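Local structure of YncI copper-binding domain-containing protein (Nocardia farcinica, 3ESM) at residues A[20-25]-A[36-41]; A[24-27]-A[32-35]. The protein is of unknown function but probably binds copper through this immunoglobulin-like domain of a membrane-associated protein. The protein carries 2 engineered substitutions. One frame throughout, in Å; residues are numbered along the deposited sequence.

Contact 1: residues A[20-25]-A[36-41]; sequences VTFRVP and MTVTLP. Engineered in segment 36-41: Met36 (natural residue Leu).
Phe22 and Val38 meet across the middle of the domain, where segments 20-25 and 36-41, on strands 18-25 and 33-43 of two different sheets, pack their inward side chains together. The aromatic contact is a CH-pi interaction in which both Val38 methyls cover the same face of the Phe22 ring. CG2 sits near its middle; CG1, anti to the backbone N (chi1 176°), is thereby directed at the CZ end. Val38 CG1 is off-centre, 4.3 Å from the ring centroid and 29° off the normal, with Phe22 CZ its closest carbon at 3.8 Å.

The aliphatic contact joins Val24 to Met36, an engineered residue that is leucine in the natural sequence. They approach tip to tip. Bends at chi2 and chi3 bring the Met36 methyl CE against both branches of Val24, 3.5 Å from CG1 and 3.8 Å from CG2.

No hydrogen bond links the segments, and the facing CA atoms of Phe22 and Val38 stand 9.0 Å apart, as expected of facing sheets. Around this buried contact, Phe103 of strand 100-109 packs edge-to-face with Phe22, Gln107 touches Val24 and Met36, Val69 and Trp71 of strand 66-73 touch Val38, and Phe88 of strand 85-93 adjoins Val24.

Contact 2: residues A[24-27]-A[32-35]; sequences VPTE and ATTA
Ala32 opens the second segment by packing its backbone against Thr26: the CG2 methyl of Thr26 comes to 4.1 Å from Ala32 CA. The Thr26 hydroxyl OG1 lies beside the backbone N (chi1 -67°), which leaves CG2 anti to the N and turned toward Ala32. Ala32 itself is tied to Ser110 through hydrogen bonds of its backbone.

At Thr33 the contact becomes polar. The two threonine side chains pass alongside one another, pointing opposite ways, and their hydroxyls meet in a hydrogen bond, Thr33 OG1 donating to Thr26 OG1 over 3.0 Å. This is the one hydrogen bond between the segments, and it joins two buried residues. Each oxygen has a further partner: Thr26 OG1 is also bonded to the carbonyl oxygen of Val80, and Thr33 OG1 to NE2 of Gln107, the stronger polar partner of Thr33. Gln107 NE2 also binds Pro25 O, so one amide nitrogen bridges both segments beside the hydroxyl bond.

Farther along, Thr34 and Ala35 turn to another neighbour: both face Thr108 on strand 100-109, forming a classic beta bulge, and Thr34 also packs on Asp59 of the second subunit. The segments thus draw together where strands 18-25 and 33-43 meet their connecting loop, with the CA atoms of Thr26 and Thr33 only 6.0 Å apart. A short connection of this kind, passing from one sheet to the facing one, is characteristic of the immunoglobulin-like beta sandwich.

In the fold
From the N terminus, strand 18-25 runs through one sheet, the chain passes through loop 26-32, and strand 33-43 returns in the facing sheet. Contact 2 closes this loop at its base, with four residues between its segments. Contact 1 lies farther from the loop on both strands, with ten residues between its segments, so contact 2 is nested inside it, sharing Val24 and Pro25. Their centres are about 12 Å apart: contact 1 sits at the centre of the chain and contact 2 toward the end of the sandwich. Together they tie the sheet of strands 6-8, 18-25, 85-93 and 45-48 to the sheet containing 33-43, through apolar side chains inside and hydroxyls at the loop.

Contact 1: residues A[20-25]-A[36-41]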
ATOM      1  N   VAL A  20       2.712 -20.611  -2.108  1.00 30.05           N
ATOM      2  CA  VAL A  20       2.908 -19.739  -3.273  1.00 28.99           C
ATOM      3  C   VAL A  20       3.937 -18.687  -2.950  1.00 29.30           C
ATOM      4  O   VAL A  20       3.831 -18.021  -1.924  1.00 28.68           O
ATOM      5  CB  VAL A  20       1.582 -19.047  -3.666  1.00 29.45           C
ATOM      6  CG1 VAL A  20       1.756 -18.118  -4.892  1.00 28.63           C
ATOM      7  CG2 VAL A  20       0.549 -20.109  -3.965  1.00 28.91           C
ATOM      8  N   THR A  21       4.944 -18.571  -3.806  1.00 29.12           N
ATOM      9  CA  THR A  21       6.028 -17.629  -3.577  1.00 28.94           C
ATOM     10  C   THR A  21       5.906 -16.526  -4.604  1.00 28.49           C
ATOM     11  O   THR A  21       5.896 -16.806  -5.804  1.00 28.72           O
ATOM     12  CB  THR A  21       7.388 -18.312  -3.761  1.00 29.49           C
ATOM     13  OG1 THR A  21       7.626 -19.241  -2.692  1.00 31.80           O
ATOM     14  CG2 THR A  21       8.522 -17.259  -3.804  1.00 31.58           C
ATOM     15  N   PHE A  22       5.794 -15.276  -4.147  1.00 27.43           N
ATOM     16  CA  PHE A  22       5.753 -14.104  -5.041  1.00 27.48           C
ATOM     17  C   PHE A  22       7.122 -13.464  -5.024  1.00 28.98           C
ATOM     18  O   PHE A  22       7.593 -13.060  -3.965  1.00 29.40           O
ATOM     19  CB  PHE A  22       4.689 -13.097  -4.585  1.00 27.56           C
ATOM     20  CG  PHE A  22       3.307 -13.645  -4.668  1.00 25.32           C
ATOM     21  CD1 PHE A  22       2.635 -13.669  -5.883  1.00 26.97           C
ATOM     22  CD2 PHE A  22       2.690 -14.166  -3.546  1.00 28.58           C
ATOM     23  CE1 PHE A  22       1.359 -14.208  -5.969  1.00 28.04           C
ATOM     24  CE2 PHE A  22       1.399 -14.719  -3.619  1.00 29.85           C
ATOM     25  CZ  PHE A  22       0.747 -14.753  -4.832  1.00 30.16           C
ATOM     26  N   ARG A  23       7.782 -13.414  -6.183  1.00 28.57           N
ATOM     27  CA  ARG A  23       9.109 -12.816  -6.244  1.00 29.26           C
ATOM     28  C   ARG A  23       8.937 -11.464  -6.892  1.00 29.15           C
ATOM     29  O   ARG A  23       8.472 -11.365  -8.030  1.00 30.21           O
ATOM     30  CB  ARG A  23      10.066 -13.684  -7.055  1.00 30.27           C
ATOM     31  CG  ARG A  23      11.500 -13.196  -7.000  1.00 33.57           C
ATOM     32  CD  ARG A  23      12.448 -14.197  -7.663  1.00 37.83           C
ATOM     33  NE  ARG A  23      13.828 -13.856  -7.364  1.00 40.64           N
ATOM     34  CZ  ARG A  23      14.684 -13.390  -8.259  1.00 42.40           C
ATOM     35  NH1 ARG A  23      14.295 -13.237  -9.516  1.00 44.10           N
ATOM     36  NH2 ARG A  23      15.932 -13.094  -7.897  1.00 44.59           N
ATOM     37  N   VAL A  24       9.311 -10.425  -6.150  1.00 29.10           N
ATOM     38  CA  VAL A  24       9.039  -9.051  -6.531  1.00 28.50           C
ATOM     39  C   VAL A  24      10.305  -8.245  -6.799  1.00 29.60           C
ATOM     40  O   VAL A  24      11.169  -8.147  -5.916  1.00 29.77           O
ATOM     41  CB  VAL A  24       8.318  -8.362  -5.373  1.00 28.24           C
ATOM     42  CG1 VAL A  24       8.027  -6.873  -5.698  1.00 28.93           C
ATOM     43  CG2 VAL A  24       7.035  -9.169  -5.017  1.00 30.21           C
ATOM     44  N   PRO A  25      10.408  -7.643  -7.995  1.00 29.22           N
ATOM     45  CA  PRO A  25      11.601  -6.854  -8.317  1.00 30.32           C
ATOM     46  C   PRO A  25      11.431  -5.422  -7.883  1.00 30.28           C
ATOM     47  O   PRO A  25      10.362  -4.877  -8.043  1.00 29.78           O
ATOM     48  CB  PRO A  25      11.600  -6.847  -9.839  1.00 30.43           C
ATOM     49  CG  PRO A  25      10.105  -6.822 -10.190  1.00 30.98           C
ATOM     50  CD  PRO A  25       9.481  -7.734  -9.146  1.00 30.65           C
ATOM     51  N   MET A  36       3.900  -4.953   0.156  1.00 22.57           N
ATOM     52  CA  MET A  36       3.298  -5.676  -0.965  1.00 23.26           C
ATOM     53  C   MET A  36       1.937  -6.158  -0.522  1.00 23.21           C
ATOM     54  O   MET A  36       1.842  -6.821   0.515  1.00 22.59           O
ATOM     55  CB  MET A  36       4.182  -6.878  -1.312  1.00 23.68           C
ATOM     56  CG  MET A  36       3.629  -7.799  -2.385  1.00 28.17           C
ATOM     57  SD  MET A  36       3.725  -7.065  -4.060  1.00 27.84           S
ATOM     58  CE  MET A  36       5.126  -6.072  -3.861  1.00 29.05           C
ATOM     59  N   THR A  37       0.903  -5.888  -1.323  1.00 22.99           N
ATOM     60  CA  THR A  37      -0.421  -6.398  -1.010  1.00 23.21           C
ATOM     61  C   THR A  37      -0.833  -7.321  -2.146  1.00 24.05           C
ATOM     62  O   THR A  37      -0.736  -6.917  -3.288  1.00 25.78           O
ATOM     63  CB  THR A  37      -1.436  -5.234  -0.855  1.00 22.87           C
ATOM     64  OG1 THR A  37      -1.197  -4.603   0.438  1.00 26.16           O
ATOM     65  CG2 THR A  37      -2.852  -5.764  -0.854  1.00 25.06           C
ATOM     66  N   VAL A  38      -1.284  -8.531  -1.851  1.00 22.85           N
ATOM     67  CA  VAL A  38      -1.696  -9.440  -2.926  1.00 23.44           C
ATOM     68  C   VAL A  38      -3.124  -9.846  -2.713  1.00 23.88           C
ATOM     69  O   VAL A  38      -3.515 -10.201  -1.605  1.00 22.51           O
ATOM     70  CB  VAL A  38      -0.827 -10.704  -2.955  1.00 24.17           C
ATOM     71  CG1 VAL A  38      -1.349 -11.682  -4.021  1.00 27.42           C
ATOM     72  CG2 VAL A  38       0.602 -10.339  -3.241  1.00 23.72           C
ATOM     73  N   THR A  39      -3.904  -9.832  -3.799  1.00 23.97           N
ATOM     74  CA  THR A  39      -5.318 -10.193  -3.727  1.00 25.00           C
ATOM     75  C   THR A  39      -5.422 -11.702  -3.872  1.00 25.44           C
ATOM     76  O   THR A  39      -4.859 -12.272  -4.815  1.00 24.79           O
ATOM     77  CB  THR A  39      -6.067  -9.537  -4.892  1.00 25.35           C
ATOM     78  OG1 THR A  39      -6.084  -8.115  -4.716  1.00 24.25           O
ATOM     79  CG2 THR A  39      -7.477 -10.063  -4.974  1.00 26.04           C
ATOM     80  N   LEU A  40      -6.110 -12.365  -2.921  1.00 24.15           N
ATOM     81  CA  LEU A  40      -6.185 -13.826  -2.889  1.00 24.17           C
ATOM     82  C   LEU A  40      -7.552 -14.286  -3.336  1.00 24.57           C
ATOM     83  O   LEU A  40      -8.525 -13.567  -3.218  1.00 24.48           O
ATOM     84  CB  LEU A  40      -5.941 -14.401  -1.482  1.00 25.00           C
ATOM     85  CG  LEU A  40      -4.574 -14.029  -0.888  1.00 23.09           C
ATOM     86  CD1 LEU A  40      -4.538 -14.426   0.591  1.00 28.11           C
ATOM     87  CD2 LEU A  40      -3.472 -14.749  -1.657  1.00 26.45           C
ATOM     88  N   PRO A  41      -7.612 -15.515  -3.838  1.00 26.31           N
ATOM     89  CA  PRO A  41      -8.855 -15.930  -4.452  1.00 27.61           C
ATOM     90  C   PRO A  41      -9.831 -16.490  -3.378  1.00 28.13           C
ATOM     91  O   PRO A  41     -10.324 -17.640  -3.460  1.00 29.16           O
ATOM     92  CB  PRO A  41      -8.403 -16.993  -5.463  1.00 27.48           C
ATOM     93  CG  PRO A  41      -7.124 -17.547  -4.909  1.00 28.46           C
ATOM     94  CD  PRO A  41      -6.473 -16.366  -4.184  1.00 25.96           C
TER

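Contact 2: residues A[24-27]-A[32-35]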
ATOM      1  N   VAL A  24       9.311 -10.425  -6.150  1.00 29.10           N
ATOM      2  CA  VAL A  24       9.039  -9.051  -6.531  1.00 28.50           C
ATOM      3  C   VAL A  24      10.305  -8.245  -6.799  1.00 29.60           C
ATOM      4  O   VAL A  24      11.169  -8.147  -5.916  1.00 29.77           O
ATOM      5  CB  VAL A  24       8.318  -8.362  -5.373  1.00 28.24           C
ATOM      6  CG1 VAL A  24       8.027  -6.873  -5.698  1.00 28.93           C
ATOM      7  CG2 VAL A  24       7.035  -9.169  -5.017  1.00 30.21           C
ATOM      8  N   PRO A  25      10.408  -7.643  -7.995  1.00 29.22           N
ATOM      9  CA  PRO A  25      11.601  -6.854  -8.317  1.00 30.32           C
ATOM     10  C   PRO A  25      11.431  -5.422  -7.883  1.00 30.28           C
ATOM     11  O   PRO A  25      10.362  -4.877  -8.043  1.00 29.78           O
ATOM     12  CB  PRO A  25      11.600  -6.847  -9.839  1.00 30.43           C
ATOM     13  CG  PRO A  25      10.105  -6.822 -10.190  1.00 30.98           C
ATOM     14  CD  PRO A  25       9.481  -7.734  -9.146  1.00 30.65           C
ATOM     15  N   THR A  26      12.501  -4.794  -7.389  1.00 30.94           N
ATOM     16  CA  THR A  26      12.458  -3.367  -7.137  1.00 31.55           C
ATOM     17  C   THR A  26      12.870  -2.626  -8.400  1.00 33.16           C
ATOM     18  O   THR A  26      14.040  -2.621  -8.768  1.00 33.82           O
ATOM     19  CB  THR A  26      13.343  -3.008  -5.911  1.00 31.94           C
ATOM     20  OG1 THR A  26      12.733  -3.576  -4.742  1.00 33.80           O
ATOM     21  CG2 THR A  26      13.415  -1.509  -5.713  1.00 31.93           C
ATOM     22  N   GLU A  27      11.888  -2.037  -9.077  1.00 34.07           N
ATOM     23  CA  GLU A  27      12.107  -1.407 -10.388  1.00 36.05           C
ATOM     24  C   GLU A  27      12.198   0.101 -10.280  1.00 36.65           C
ATOM     25  O   GLU A  27      11.436   0.846 -10.896  1.00 38.53           O
ATOM     26  CB  GLU A  27      11.032  -1.879 -11.374  1.00 36.90           C
ATOM     27  CG  GLU A  27      11.282  -3.349 -11.682  1.00 40.43           C
ATOM     28  CD  GLU A  27      10.328  -3.994 -12.680  1.00 46.90           C
ATOM     29  OE1 GLU A  27      10.659  -5.128 -13.100  1.00 49.09           O
ATOM     30  OE2 GLU A  27       9.282  -3.401 -13.058  1.00 49.67           O
ATOM     31  N   ALA A  32      12.869   2.001  -2.674  1.00 26.34           N
ATOM     32  CA  ALA A  32      12.908   0.598  -2.257  1.00 24.71           C
ATOM     33  C   ALA A  32      11.482   0.085  -2.082  1.00 23.65           C
ATOM     34  O   ALA A  32      10.580   0.883  -1.856  1.00 23.89           O
ATOM     35  CB  ALA A  32      13.641   0.497  -0.930  1.00 25.22           C
ATOM     36  N   THR A  33      11.273  -1.216  -2.217  1.00 22.67           N
ATOM     37  CA  THR A  33       9.941  -1.763  -1.976  1.00 21.55           C
ATOM     38  C   THR A  33       9.741  -1.883  -0.456  1.00 22.91           C
ATOM     39  O   THR A  33      10.520  -2.573   0.220  1.00 22.98           O
ATOM     40  CB  THR A  33       9.771  -3.151  -2.580  1.00 23.59           C
ATOM     41  OG1 THR A  33       9.906  -3.045  -4.004  1.00 25.57           O
ATOM     42  CG2 THR A  33       8.376  -3.708  -2.227  1.00 23.17           C
ATOM     43  N   THR A  34       8.660  -1.275   0.028  1.00 21.06           N
ATOM     44  CA  THR A  34       8.347  -1.266   1.482  1.00 21.44           C
ATOM     45  C   THR A  34       7.062  -1.971   1.884  1.00 22.99           C
ATOM     46  O   THR A  34       6.846  -2.256   3.075  1.00 22.83           O
ATOM     47  CB  THR A  34       8.294   0.159   2.037  1.00 22.67           C
ATOM     48  OG1 THR A  34       7.270   0.902   1.347  1.00 23.81           O
ATOM     49  CG2 THR A  34       9.673   0.822   1.857  1.00 26.50           C
ATOM     50  N   ALA A  35       6.232  -2.320   0.908  1.00 21.95           N
ATOM     51  CA  ALA A  35       5.055  -3.158   1.224  1.00 21.42           C
ATOM     52  C   ALA A  35       4.586  -3.851  -0.044  1.00 23.20           C
ATOM     53  O   ALA A  35       4.837  -3.383  -1.167  1.00 22.24           O
ATOM     54  CB  ALA A  35       3.940  -2.318   1.771  1.00 22.02           C
TER